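Local coordinates for protein branched-chain-amino-acid aminotransferase (Deinococcus radiodurans, PDB 3UYY) that probably transfers amino groups between leucine, isoleucine or valine and 2-oxoglutarate, using pyridoxal 5'-phosphate as cofactor, at residues L38-H43 and G52-D57; N58-A63 and F147-G152; T183-S188 and T309-I314. All coordinates share one frame; numbering follows the deposited sequence.

Contact 1: residues L38-H43 and G52-D57; sequences LRYLAH and GTLTED
Arg39 and Thr55 form an antiparallel hydrogen-bonded pair, Arg39 N giving to Thr55 O at 2.8 Å and Thr55 N to Arg39 O at 2.6 Å; Leu41 and Thr53 repeat the exchange, and Tyr40 and Leu54 make the non-hydrogen-bonded pair between them. The strand directions lie 134° apart. On the face of Tyr40 and Leu54, Leu54 CD1 lies at the edge of the tyrosine ring, 4.1 Å from Tyr40 CB. Its other methyl, CD2, meets Leu38 CD1 at 4.0 Å as the two leucines cross nearly at right angles. Tyr40 CG stands anti to the backbone N (chi1 175°), which carries the ring alongside Gly52, with CZ 3.4 Å from Gly52 CA; a CB on that glycine would collide with the hydroxyl. On the other face the bent chain of Arg39 brings NH2 to Glu56 O at 3.3 Å, the donor standing above the carbonyl plane. NH2 also bonds Thr36 O, and NH1 forms a salt bridge with Glu64 of the second subunit. Replacing Arg39 by an alanine would probably deprive that glutamate of this counter-charge and Glu56 O of this donor. Thr55 OG1 accepts from Asp57 N at 3.1 Å, an ST turn at the end of the strand. The whole is a beta hairpin, 39-45 with 48-55, at the border of the seven-stranded antiparallel sheet within this chain.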
ATOM      1  N   LEU B  38     -26.235  -5.248   9.774  1.00 20.20           N
ATOM      2  CA  LEU B  38     -25.532  -4.236  10.561  1.00 20.62           C
ATOM      3  C   LEU B  38     -24.011  -4.403  10.687  1.00 20.30           C
ATOM      4  O   LEU B  38     -23.503  -5.522  10.713  1.00 19.37           O
ATOM      5  CB  LEU B  38     -26.151  -4.187  11.971  1.00 42.55           C
ATOM      6  CG  LEU B  38     -27.643  -3.843  12.114  1.00 42.18           C
ATOM      7  CD1 LEU B  38     -28.148  -4.182  13.523  1.00 16.10           C
ATOM      8  CD2 LEU B  38     -27.858  -2.364  11.827  1.00 43.39           C
ATOM      9  N   ARG B  39     -23.307  -3.274  10.769  1.00 27.26           N
ATOM     10  CA  ARG B  39     -21.854  -3.223  10.934  1.00 27.05           C
ATOM     11  C   ARG B  39     -21.546  -2.367  12.157  1.00 26.57           C
ATOM     12  O   ARG B  39     -22.362  -1.530  12.565  1.00 26.29           O
ATOM     13  CB  ARG B  39     -21.172  -2.533   9.762  1.00 64.95           C
ATOM     14  CG  ARG B  39     -21.485  -3.077   8.425  1.00 64.13           C
ATOM     15  CD  ARG B  39     -21.917  -1.949   7.536  1.00 32.41           C
ATOM     16  NE  ARG B  39     -23.322  -2.087   7.205  1.00 32.41           N
ATOM     17  CZ  ARG B  39     -23.842  -3.117   6.545  1.00 32.41           C
ATOM     18  NH1 ARG B  39     -23.072  -4.111   6.139  1.00 32.41           N
ATOM     19  NH2 ARG B  39     -25.147  -3.137   6.282  1.00 32.41           N
ATOM     20  N   TYR B  40     -20.358  -2.559  12.716  1.00 29.80           N
ATOM     21  CA  TYR B  40     -19.922  -1.790  13.869  1.00 27.61           C
ATOM     22  C   TYR B  40     -19.075  -0.661  13.298  1.00 27.35           C
ATOM     23  O   TYR B  40     -18.394  -0.840  12.278  1.00 29.31           O
ATOM     24  CB  TYR B  40     -19.078  -2.662  14.794  1.00 25.20           C
ATOM     25  CG  TYR B  40     -18.467  -1.946  15.981  1.00 25.66           C
ATOM     26  CD1 TYR B  40     -19.145  -1.863  17.195  1.00 26.87           C
ATOM     27  CD2 TYR B  40     -17.180  -1.413  15.909  1.00 25.20           C
ATOM     28  CE1 TYR B  40     -18.555  -1.280  18.304  1.00 44.20           C
ATOM     29  CE2 TYR B  40     -16.582  -0.833  17.010  1.00 44.20           C
ATOM     30  CZ  TYR B  40     -17.269  -0.771  18.205  1.00 44.20           C
ATOM     31  OH  TYR B  40     -16.659  -0.227  19.316  1.00 44.20           O
ATOM     32  N   LEU B  41     -19.111   0.492  13.956  1.00 31.57           N
ATOM     33  CA  LEU B  41     -18.366   1.654  13.510  1.00 31.25           C
ATOM     34  C   LEU B  41     -17.920   2.468  14.716  1.00 31.07           C
ATOM     35  O   LEU B  41     -18.714   2.768  15.614  1.00 31.45           O
ATOM     36  CB  LEU B  41     -19.251   2.517  12.617  1.00 56.38           C
ATOM     37  CG  LEU B  41     -18.618   3.776  12.031  1.00 45.07           C
ATOM     38  CD1 LEU B  41     -17.522   3.394  11.051  1.00 45.07           C
ATOM     39  CD2 LEU B  41     -19.686   4.586  11.331  1.00 45.07           C
ATOM     40  N   ALA B  42     -16.645   2.826  14.732  1.00 39.16           N
ATOM     41  CA  ALA B  42     -16.103   3.616  15.816  1.00 38.79           C
ATOM     42  C   ALA B  42     -15.216   4.698  15.219  1.00 38.90           C
ATOM     43  O   ALA B  42     -14.571   4.493  14.188  1.00 39.58           O
ATOM     44  CB  ALA B  42     -15.307   2.733  16.763  1.00 54.52           C
ATOM     45  N   HIS B  43     -15.196   5.855  15.869  1.00 38.86           N
ATOM     46  CA  HIS B  43     -14.399   6.982  15.413  1.00 39.20           C
ATOM     47  C   HIS B  43     -13.339   7.294  16.451  1.00 39.83           C
ATOM     48  O   HIS B  43     -13.572   7.142  17.652  1.00 40.86           O
ATOM     49  CB  HIS B  43     -15.288   8.214  15.228  1.00 30.66           C
ATOM     50  CG  HIS B  43     -16.411   8.012  14.259  1.00 31.70           C
ATOM     51  ND1 HIS B  43     -16.233   8.060  12.891  1.00 34.95           N
ATOM     52  CD2 HIS B  43     -17.720   7.723  14.461  1.00 34.95           C
ATOM     53  CE1 HIS B  43     -17.385   7.807  12.293  1.00 34.95           C
ATOM     54  NE2 HIS B  43     -18.303   7.598  13.223  1.00 34.95           N
ATOM     55  N   GLY B  52     -18.376   3.283  20.021  1.00 56.12           N
ATOM     56  CA  GLY B  52     -18.589   2.180  19.110  1.00 56.66           C
ATOM     57  C   GLY B  52     -20.079   2.134  18.882  1.00 57.01           C
ATOM     58  O   GLY B  52     -20.851   2.153  19.836  1.00 58.04           O
ATOM     59  N   THR B  53     -20.492   2.072  17.625  1.00 47.03           N
ATOM     60  CA  THR B  53     -21.909   2.065  17.303  1.00 47.81           C
ATOM     61  C   THR B  53     -22.253   1.150  16.129  1.00 49.49           C
ATOM     62  O   THR B  53     -21.516   1.078  15.152  1.00 50.98           O
ATOM     63  CB  THR B  53     -22.374   3.492  16.972  1.00 93.70           C
ATOM     64  OG1 THR B  53     -23.678   3.446  16.391  1.00 38.63           O
ATOM     65  CG2 THR B  53     -21.410   4.156  15.991  1.00 38.63           C
ATOM     66  N   LEU B  54     -23.383   0.464  16.232  1.00 39.14           N
ATOM     67  CA  LEU B  54     -23.846  -0.442  15.192  1.00 38.22           C
ATOM     68  C   LEU B  54     -24.650   0.326  14.156  1.00 39.43           C
ATOM     69  O   LEU B  54     -25.486   1.141  14.524  1.00 39.47           O
ATOM     70  CB  LEU B  54     -24.748  -1.510  15.809  1.00 28.34           C
ATOM     71  CG  LEU B  54     -24.396  -2.971  15.533  1.00 36.07           C
ATOM     72  CD1 LEU B  54     -22.947  -3.235  15.918  1.00 36.07           C
ATOM     73  CD2 LEU B  54     -25.332  -3.873  16.312  1.00 36.07           C
ATOM     74  N   THR B  55     -24.414   0.089  12.867  1.00 27.26           N
ATOM     75  CA  THR B  55     -25.203   0.784  11.857  1.00 25.59           C
ATOM     76  C   THR B  55     -25.589  -0.023  10.616  1.00 23.39           C
ATOM     77  O   THR B  55     -24.976  -1.052  10.294  1.00 25.07           O
ATOM     78  CB  THR B  55     -24.540   2.068  11.375  1.00 22.13           C
ATOM     79  OG1 THR B  55     -25.391   2.667  10.382  1.00 25.30           O
ATOM     80  CG2 THR B  55     -23.169   1.781  10.752  1.00 25.30           C
ATOM     81  N   GLU B  56     -26.608   0.482   9.920  1.00 29.23           N
ATOM     82  CA  GLU B  56     -27.160  -0.130   8.710  1.00 29.35           C
ATOM     83  C   GLU B  56     -26.460   0.348   7.447  1.00 29.57           C
ATOM     84  O   GLU B  56     -26.625  -0.237   6.384  1.00 29.59           O
ATOM     85  CB  GLU B  56     -28.658   0.194   8.623  1.00 50.73           C
ATOM     86  CG  GLU B  56     -29.316  -0.004   7.255  1.00 50.73           C
ATOM     87  CD  GLU B  56     -29.147   1.190   6.310  1.00 50.73           C
ATOM     88  OE1 GLU B  56     -28.633   2.249   6.739  1.00 50.73           O
ATOM     89  OE2 GLU B  56     -29.545   1.065   5.127  1.00 50.73           O
ATOM     90  N   ASP B  57     -25.676   1.411   7.570  1.00 36.16           N
ATOM     91  CA  ASP B  57     -24.982   1.988   6.421  1.00 38.06           C
ATOM     92  C   ASP B  57     -23.727   1.229   5.974  1.00 39.95           C
ATOM     93  O   ASP B  57     -22.709   1.237   6.668  1.00 39.87           O
ATOM     94  CB  ASP B  57     -24.630   3.446   6.731  1.00 35.21           C
ATOM     95  CG  ASP B  57     -24.356   4.254   5.487  1.00 33.84           C
ATOM     96  OD1 ASP B  57     -24.605   3.748   4.372  1.00 29.40           O
ATOM     97  OD2 ASP B  57     -23.902   5.406   5.617  1.00 29.40           O
TER

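Contact 2: residues N58-A63 and F147-G152; sequences NQIHLA and FVIGVG
The ring of Phe147 receives the tip of Ile60 at its edge, near the ring plane: Ile60 CD1 lies 3.7 Å from Phe147 CZ and almost as near to CE2. Ile149 CG2 also lies at an edge of this ring, in its plane, and His70 of the second subunit meets it edge-to-face. Phe147 CG sits between the backbone N and the carbonyl carbon (chi1 65°), an arrangement that sends the ring to meet Ile60 coming from the opposite direction. The same Ile60 methyl touches Ile149 CD1 at 4.3 Å. Farther along, Leu62 lays CB and CD2 against Val151 CG1, CD2 at 3.6 Å, the two side chains crossing at about a right angle. At the far end Ala63 CB rests 3.5 Å from Gly152 C. No direct hydrogen bond joins the two segments; instead one water accepts from both Ala63 N, at 2.9 Å, and Gly152 N, at 3.1 Å, and so ties the backbones together where they converge. Strand 59-63 thus packs through apolar side chains on strand 141-151 of the antiparallel sheet, while its own backbone pairs antiparallel with a strand of the second subunit, the mark of a dimer interface built by sheet extension.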
ATOM      1  N   ASN B  58     -23.801   0.596   4.801  1.00 34.53           N
ATOM      2  CA  ASN B  58     -22.676  -0.167   4.259  1.00 33.61           C
ATOM      3  C   ASN B  58     -21.761   0.707   3.387  1.00 32.29           C
ATOM      4  O   ASN B  58     -20.928   0.202   2.624  1.00 29.29           O
ATOM      5  CB  ASN B  58     -23.193  -1.362   3.454  1.00 24.18           C
ATOM      6  CG  ASN B  58     -23.585  -0.991   2.021  1.00 27.24           C
ATOM      7  OD1 ASN B  58     -24.230   0.037   1.783  1.00 36.62           O
ATOM      8  ND2 ASN B  58     -23.198  -1.834   1.063  1.00 36.62           N
ATOM      9  N   GLN B  59     -21.927   2.021   3.506  1.00 27.82           N
ATOM     10  CA  GLN B  59     -21.115   2.987   2.774  1.00 29.86           C
ATOM     11  C   GLN B  59     -20.305   3.843   3.759  1.00 29.70           C
ATOM     12  O   GLN B  59     -20.838   4.367   4.733  1.00 32.32           O
ATOM     13  CB  GLN B  59     -22.013   3.889   1.928  1.00 50.44           C
ATOM     14  CG  GLN B  59     -22.732   3.171   0.807  1.00 49.95           C
ATOM     15  CD  GLN B  59     -22.024   3.319  -0.532  1.00 47.75           C
ATOM     16  OE1 GLN B  59     -21.854   4.436  -1.038  1.00 47.75           O
ATOM     17  NE2 GLN B  59     -21.613   2.194  -1.116  1.00 47.75           N
ATOM     18  N   ILE B  60     -19.009   3.965   3.512  1.00 31.50           N
ATOM     19  CA  ILE B  60     -18.151   4.770   4.362  1.00 28.98           C
ATOM     20  C   ILE B  60     -17.965   6.168   3.770  1.00 29.60           C
ATOM     21  O   ILE B  60     -17.936   6.344   2.546  1.00 27.71           O
ATOM     22  CB  ILE B  60     -16.782   4.072   4.582  1.00 22.38           C
ATOM     23  CG1 ILE B  60     -16.936   3.063   5.735  1.00 19.65           C
ATOM     24  CG2 ILE B  60     -15.675   5.120   4.823  1.00 19.65           C
ATOM     25  CD1 ILE B  60     -15.664   2.701   6.462  1.00 40.25           C
ATOM     26  N   HIS B  61     -17.835   7.165   4.639  1.00 36.27           N
ATOM     27  CA  HIS B  61     -17.691   8.552   4.190  1.00 37.10           C
ATOM     28  C   HIS B  61     -16.465   9.212   4.792  1.00 35.42           C
ATOM     29  O   HIS B  61     -16.400   9.401   6.005  1.00 36.72           O
ATOM     30  CB  HIS B  61     -18.936   9.339   4.594  1.00 32.74           C
ATOM     31  CG  HIS B  61     -20.214   8.594   4.361  1.00 42.47           C
ATOM     32  ND1 HIS B  61     -20.804   8.499   3.120  1.00 42.47           N
ATOM     33  CD2 HIS B  61     -20.977   7.852   5.201  1.00 42.47           C
ATOM     34  CE1 HIS B  61     -21.875   7.729   3.203  1.00 42.47           C
ATOM     35  NE2 HIS B  61     -22.002   7.323   4.455  1.00 42.47           N
ATOM     36  N   LEU B  62     -15.494   9.557   3.952  1.00 28.19           N
ATOM     37  CA  LEU B  62     -14.286  10.201   4.450  1.00 26.96           C
ATOM     38  C   LEU B  62     -13.811  11.375   3.609  1.00 29.15           C
ATOM     39  O   LEU B  62     -14.259  11.571   2.480  1.00 30.02           O
ATOM     40  CB  LEU B  62     -13.144   9.191   4.619  1.00 25.01           C
ATOM     41  CG  LEU B  62     -12.919   8.043   3.639  1.00 26.44           C
ATOM     42  CD1 LEU B  62     -13.024   8.508   2.222  1.00 26.53           C
ATOM     43  CD2 LEU B  62     -11.551   7.451   3.899  1.00 25.02           C
ATOM     44  N   ALA B  63     -12.895  12.151   4.186  1.00 39.97           N
ATOM     45  CA  ALA B  63     -12.333  13.336   3.555  1.00 39.00           C
ATOM     46  C   ALA B  63     -11.646  13.028   2.231  1.00 37.60           C
ATOM     47  O   ALA B  63     -10.866  12.085   2.137  1.00 32.62           O
ATOM     48  CB  ALA B  63     -11.356  13.997   4.511  1.00 18.62           C
ATOM     49  N   PHE B 147     -11.507  -3.509  10.269  1.00 17.92           N
ATOM     50  CA  PHE B 147     -10.452  -2.691   9.648  1.00 19.53           C
ATOM     51  C   PHE B 147     -10.376  -1.277  10.222  1.00 20.31           C
ATOM     52  O   PHE B 147     -11.314  -0.796  10.852  1.00 22.67           O
ATOM     53  CB  PHE B 147     -10.623  -2.626   8.124  1.00 72.39           C
ATOM     54  CG  PHE B 147     -11.874  -1.927   7.672  1.00 30.96           C
ATOM     55  CD1 PHE B 147     -13.122  -2.520   7.837  1.00 30.96           C
ATOM     56  CD2 PHE B 147     -11.805  -0.675   7.064  1.00 30.96           C
ATOM     57  CE1 PHE B 147     -14.277  -1.878   7.401  1.00 30.96           C
ATOM     58  CE2 PHE B 147     -12.957  -0.027   6.626  1.00 30.96           C
ATOM     59  CZ  PHE B 147     -14.198  -0.634   6.796  1.00 30.96           C
ATOM     60  N   VAL B 148      -9.241  -0.626   9.999  1.00 27.38           N
ATOM     61  CA  VAL B 148      -9.022   0.724  10.498  1.00 27.78           C
ATOM     62  C   VAL B 148      -8.410   1.606   9.412  1.00 27.15           C
ATOM     63  O   VAL B 148      -7.427   1.222   8.772  1.00 26.76           O
ATOM     64  CB  VAL B 148      -8.059   0.717  11.702  1.00 70.99           C
ATOM     65  CG1 VAL B 148      -8.037   2.094  12.346  1.00 18.80           C
ATOM     66  CG2 VAL B 148      -8.471  -0.356  12.701  1.00 18.80           C
ATOM     67  N   ILE B 149      -8.986   2.789   9.208  1.00 32.02           N
ATOM     68  CA  ILE B 149      -8.462   3.690   8.198  1.00 29.96           C
ATOM     69  C   ILE B 149      -8.234   5.124   8.687  1.00 30.19           C
ATOM     70  O   ILE B 149      -8.987   5.650   9.511  1.00 29.85           O
ATOM     71  CB  ILE B 149      -9.363   3.688   6.924  1.00 17.11           C
ATOM     72  CG1 ILE B 149     -10.789   4.177   7.229  1.00 16.62           C
ATOM     73  CG2 ILE B 149      -9.381   2.270   6.330  1.00 14.73           C
ATOM     74  CD1 ILE B 149     -11.684   3.180   7.909  1.00 44.65           C
ATOM     75  N   GLY B 150      -7.156   5.739   8.212  1.00 27.77           N
ATOM     76  CA  GLY B 150      -6.869   7.104   8.598  1.00 28.60           C
ATOM     77  C   GLY B 150      -7.764   8.033   7.795  1.00 29.40           C
ATOM     78  O   GLY B 150      -7.828   7.928   6.564  1.00 27.54           O
ATOM     79  N   VAL B 151      -8.458   8.942   8.475  1.00 22.75           N
ATOM     80  CA  VAL B 151      -9.352   9.854   7.780  1.00 25.28           C
ATOM     81  C   VAL B 151      -9.173  11.295   8.248  1.00 27.36           C
ATOM     82  O   VAL B 151      -8.202  11.607   8.925  1.00 29.10           O
ATOM     83  CB  VAL B 151     -10.809   9.409   7.973  1.00 29.45           C
ATOM     84  CG1 VAL B 151     -10.982   8.004   7.420  1.00 26.85           C
ATOM     85  CG2 VAL B 151     -11.172   9.420   9.450  1.00 29.12           C
ATOM     86  N   GLY B 152     -10.109  12.164   7.881  1.00 30.07           N
ATOM     87  CA  GLY B 152     -10.023  13.561   8.270  1.00 32.07           C
ATOM     88  C   GLY B 152      -9.189  14.369   7.292  1.00 31.70           C
ATOM     89  O   GLY B 152      -8.155  13.896   6.815  1.00 31.33           O
TER
HETATM   90  O   HOH W   1     -13.085  12.185   7.111  1.00 39.69           O

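Contact 3: residues T183-S188 and T309-I314; sequences TNFITS and TPIGGI
Asn184 lies against the two glycines of the facing strand along most of its length. Its CB is 3.2 Å from Gly313 O, and CG follows at 3.9 Å from that same oxygen. The tip then comes over the bend in the other backbone: Asn184 OD1 is 3.5 Å from Gly312 CA and 3.1 Å from Gly313 N, although the N-H points too far aside for a hydrogen bond. With CG anti to the carbonyl carbon (chi1 -43°), the amide is carried across the strand edge to this bend. A CB on Gly312 would run into Asn184 OD1, so the close approach depends on a bare alpha carbon there.

The glycines mark a beta bulge. Thr183 pairs with Ile311 in parallel fashion, yet Phe185 pairs with Ile314, one residue further than a regular register would place it. Three main-chain bonds follow the shift: Thr183 N to Pro310 O, Gly312 N to Thr183 O at 2.7 Å, and Phe185 N to Gly313 O at 3.1 Å. The middle one is nearly straight at hydrogen (169°), but its donor stands 54° out of the carbonyl plane, a sign of how far the bulge tilts the peptide. Phe185 and Ile314 share one face of the sheet, and the ring of Phe185 crosses the side chain of Ile311 at about a right angle; the modelled spacing of that last pair is too short to be trusted. Strand 224-228 flanks 183-187 on its other edge.

The segments are therefore joined chiefly by hydrogen bonds between neutral main-chain groups, with no salt bridge between them, and the hold probably depends little on ionisation and much on the backbone shape that the two glycines allow.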
ATOM      1  N   THR B 183      -4.751 -27.438  -5.947  1.00 35.23           N
ATOM      2  CA  THR B 183      -4.707 -26.437  -6.985  1.00 33.57           C
ATOM      3  C   THR B 183      -3.229 -26.059  -7.137  1.00 30.62           C
ATOM      4  O   THR B 183      -2.450 -26.220  -6.197  1.00 30.47           O
ATOM      5  CB  THR B 183      -5.603 -25.222  -6.604  1.00 47.30           C
ATOM      6  OG1 THR B 183      -5.800 -24.390  -7.757  1.00 29.20           O
ATOM      7  CG2 THR B 183      -4.982 -24.415  -5.478  1.00 48.02           C
ATOM      8  N   ASN B 184      -2.844 -25.565  -8.311  1.00 25.38           N
ATOM      9  CA  ASN B 184      -1.450 -25.244  -8.583  1.00 26.30           C
ATOM     10  C   ASN B 184      -1.065 -23.783  -8.397  1.00 25.08           C
ATOM     11  O   ASN B 184      -1.908 -22.888  -8.477  1.00 24.08           O
ATOM     12  CB  ASN B 184      -1.094 -25.692 -10.006  1.00 30.96           C
ATOM     13  CG  ASN B 184      -1.655 -27.070 -10.344  1.00 26.87           C
ATOM     14  OD1 ASN B 184      -1.545 -28.021  -9.550  1.00 26.87           O
ATOM     15  ND2 ASN B 184      -2.255 -27.189 -11.528  1.00 26.87           N
ATOM     16  N   PHE B 185       0.224 -23.558  -8.154  1.00 30.98           N
ATOM     17  CA  PHE B 185       0.774 -22.227  -7.946  1.00 30.42           C
ATOM     18  C   PHE B 185       1.994 -22.014  -8.819  1.00 30.95           C
ATOM     19  O   PHE B 185       2.614 -22.973  -9.271  1.00 30.31           O
ATOM     20  CB  PHE B 185       1.181 -22.040  -6.496  1.00 41.21           C
ATOM     21  CG  PHE B 185       0.032 -21.929  -5.558  1.00 42.82           C
ATOM     22  CD1 PHE B 185      -0.807 -23.007  -5.342  1.00 42.66           C
ATOM     23  CD2 PHE B 185      -0.205 -20.743  -4.883  1.00 41.75           C
ATOM     24  CE1 PHE B 185      -1.872 -22.909  -4.462  1.00 20.11           C
ATOM     25  CE2 PHE B 185      -1.264 -20.625  -3.999  1.00 20.11           C
ATOM     26  CZ  PHE B 185      -2.104 -21.707  -3.781  1.00 20.11           C
ATOM     27  N   ILE B 186       2.351 -20.755  -9.039  1.00 24.60           N
ATOM     28  CA  ILE B 186       3.494 -20.424  -9.875  1.00 26.40           C
ATOM     29  C   ILE B 186       4.289 -19.289  -9.215  1.00 25.93           C
ATOM     30  O   ILE B 186       3.717 -18.430  -8.537  1.00 24.24           O
ATOM     31  CB  ILE B 186       3.004 -20.002 -11.300  1.00 44.57           C
ATOM     32  CG1 ILE B 186       4.170 -19.912 -12.273  1.00 20.66           C
ATOM     33  CG2 ILE B 186       2.327 -18.645 -11.252  1.00 20.66           C
ATOM     34  CD1 ILE B 186       3.724 -19.586 -13.690  1.00 44.80           C
ATOM     35  N   THR B 187       5.606 -19.302  -9.395  1.00 28.29           N
ATOM     36  CA  THR B 187       6.463 -18.260  -8.828  1.00 29.22           C
ATOM     37  C   THR B 187       6.444 -17.025  -9.733  1.00 29.95           C
ATOM     38  O   THR B 187       6.096 -17.113 -10.912  1.00 30.42           O
ATOM     39  CB  THR B 187       7.904 -18.755  -8.689  1.00 62.42           C
ATOM     40  OG1 THR B 187       8.289 -19.400  -9.906  1.00 22.26           O
ATOM     41  CG2 THR B 187       8.034 -19.732  -7.525  1.00 32.89           C
ATOM     42  N   SER B 188       6.814 -15.871  -9.187  1.00 35.67           N
ATOM     43  CA  SER B 188       6.806 -14.646  -9.977  1.00 37.10           C
ATOM     44  C   SER B 188       8.045 -13.813  -9.717  1.00 36.68           C
ATOM     45  O   SER B 188       8.640 -13.899  -8.641  1.00 37.62           O
ATOM     46  CB  SER B 188       5.554 -13.820  -9.647  1.00 41.38           C
ATOM     47  OG  SER B 188       5.523 -12.596 -10.362  1.00 40.14           O
ATOM     48  N   THR B 309      -5.301 -25.165   1.501  1.00 24.76           N
ATOM     49  CA  THR B 309      -5.526 -25.470   0.107  1.00 24.59           C
ATOM     50  C   THR B 309      -4.324 -26.362  -0.258  1.00 25.23           C
ATOM     51  O   THR B 309      -3.182 -25.904  -0.213  1.00 26.46           O
ATOM     52  CB  THR B 309      -5.463 -24.191  -0.760  1.00 42.64           C
ATOM     53  OG1 THR B 309      -6.559 -23.323  -0.441  1.00 33.38           O
ATOM     54  CG2 THR B 309      -5.516 -24.544  -2.229  1.00 33.38           C
ATOM     55  N   PRO B 310      -4.554 -27.643  -0.599  1.00 20.82           N
ATOM     56  CA  PRO B 310      -3.402 -28.482  -0.950  1.00 20.31           C
ATOM     57  C   PRO B 310      -2.766 -27.931  -2.223  1.00 20.27           C
ATOM     58  O   PRO B 310      -3.479 -27.481  -3.128  1.00 17.54           O
ATOM     59  CB  PRO B 310      -4.020 -29.857  -1.194  1.00 28.27           C
ATOM     60  CG  PRO B 310      -5.333 -29.802  -0.440  1.00 29.50           C
ATOM     61  CD  PRO B 310      -5.810 -28.405  -0.704  1.00 29.29           C
ATOM     62  N   ILE B 311      -1.433 -27.944  -2.280  1.00 25.21           N
ATOM     63  CA  ILE B 311      -0.733 -27.456  -3.462  1.00 25.57           C
ATOM     64  C   ILE B 311      -0.569 -28.645  -4.394  1.00 27.52           C
ATOM     65  O   ILE B 311       0.130 -29.605  -4.057  1.00 29.41           O
ATOM     66  CB  ILE B 311       0.686 -26.928  -3.155  1.00 22.20           C
ATOM     67  CG1 ILE B 311       0.652 -25.860  -2.060  1.00 23.37           C
ATOM     68  CG2 ILE B 311       1.295 -26.370  -4.436  1.00 22.10           C
ATOM     69  CD1 ILE B 311      -0.083 -24.622  -2.440  1.00 43.16           C
ATOM     70  N   GLY B 312      -1.223 -28.579  -5.552  1.00 39.44           N
ATOM     71  CA  GLY B 312      -1.137 -29.660  -6.514  1.00 39.06           C
ATOM     72  C   GLY B 312       0.266 -29.746  -7.065  1.00 38.53           C
ATOM     73  O   GLY B 312       0.875 -30.815  -7.079  1.00 38.52           O
ATOM     74  N   GLY B 313       0.778 -28.605  -7.514  1.00 43.39           N
ATOM     75  CA  GLY B 313       2.116 -28.548  -8.068  1.00 43.06           C
ATOM     76  C   GLY B 313       2.551 -27.109  -8.258  1.00 43.77           C
ATOM     77  O   GLY B 313       1.740 -26.247  -8.598  1.00 45.28           O
ATOM     78  N   ILE B 314       3.830 -26.844  -8.024  1.00 27.46           N
ATOM     79  CA  ILE B 314       4.369 -25.509  -8.179  1.00 27.74           C
ATOM     80  C   ILE B 314       5.131 -25.372  -9.488  1.00 29.88           C
ATOM     81  O   ILE B 314       5.924 -26.237  -9.850  1.00 29.78           O
ATOM     82  CB  ILE B 314       5.312 -25.164  -7.034  1.00 30.62           C
ATOM     83  CG1 ILE B 314       4.537 -25.179  -5.716  1.00 30.54           C
ATOM     84  CG2 ILE B 314       5.938 -23.800  -7.279  1.00 29.84           C
ATOM     85  CD1 ILE B 314       5.395 -24.963  -4.486  1.00 39.93           C
TER

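Overall arrangement
Along the chain the three contacts follow in series, each closing before the next opens. Contacts 1 and 2 are neighbours, centres 12 Å apart, and touch where Arg39 NE packs on Asn58 CA at 3.6 Å; strand 48-55 leads into strand 59-63, and both contacts reach the seven-stranded antiparallel sheet. Each also meets the second subunit, so this side of the chain serves the dimer. Contact 3 belongs to the mixed sheet on the opposite side of the chain's centre, its centre about 39 Å from that of contact 1 and 36 Å from that of contact 2. The cofactor lies between these two halves, as in other class IV aminotransferases.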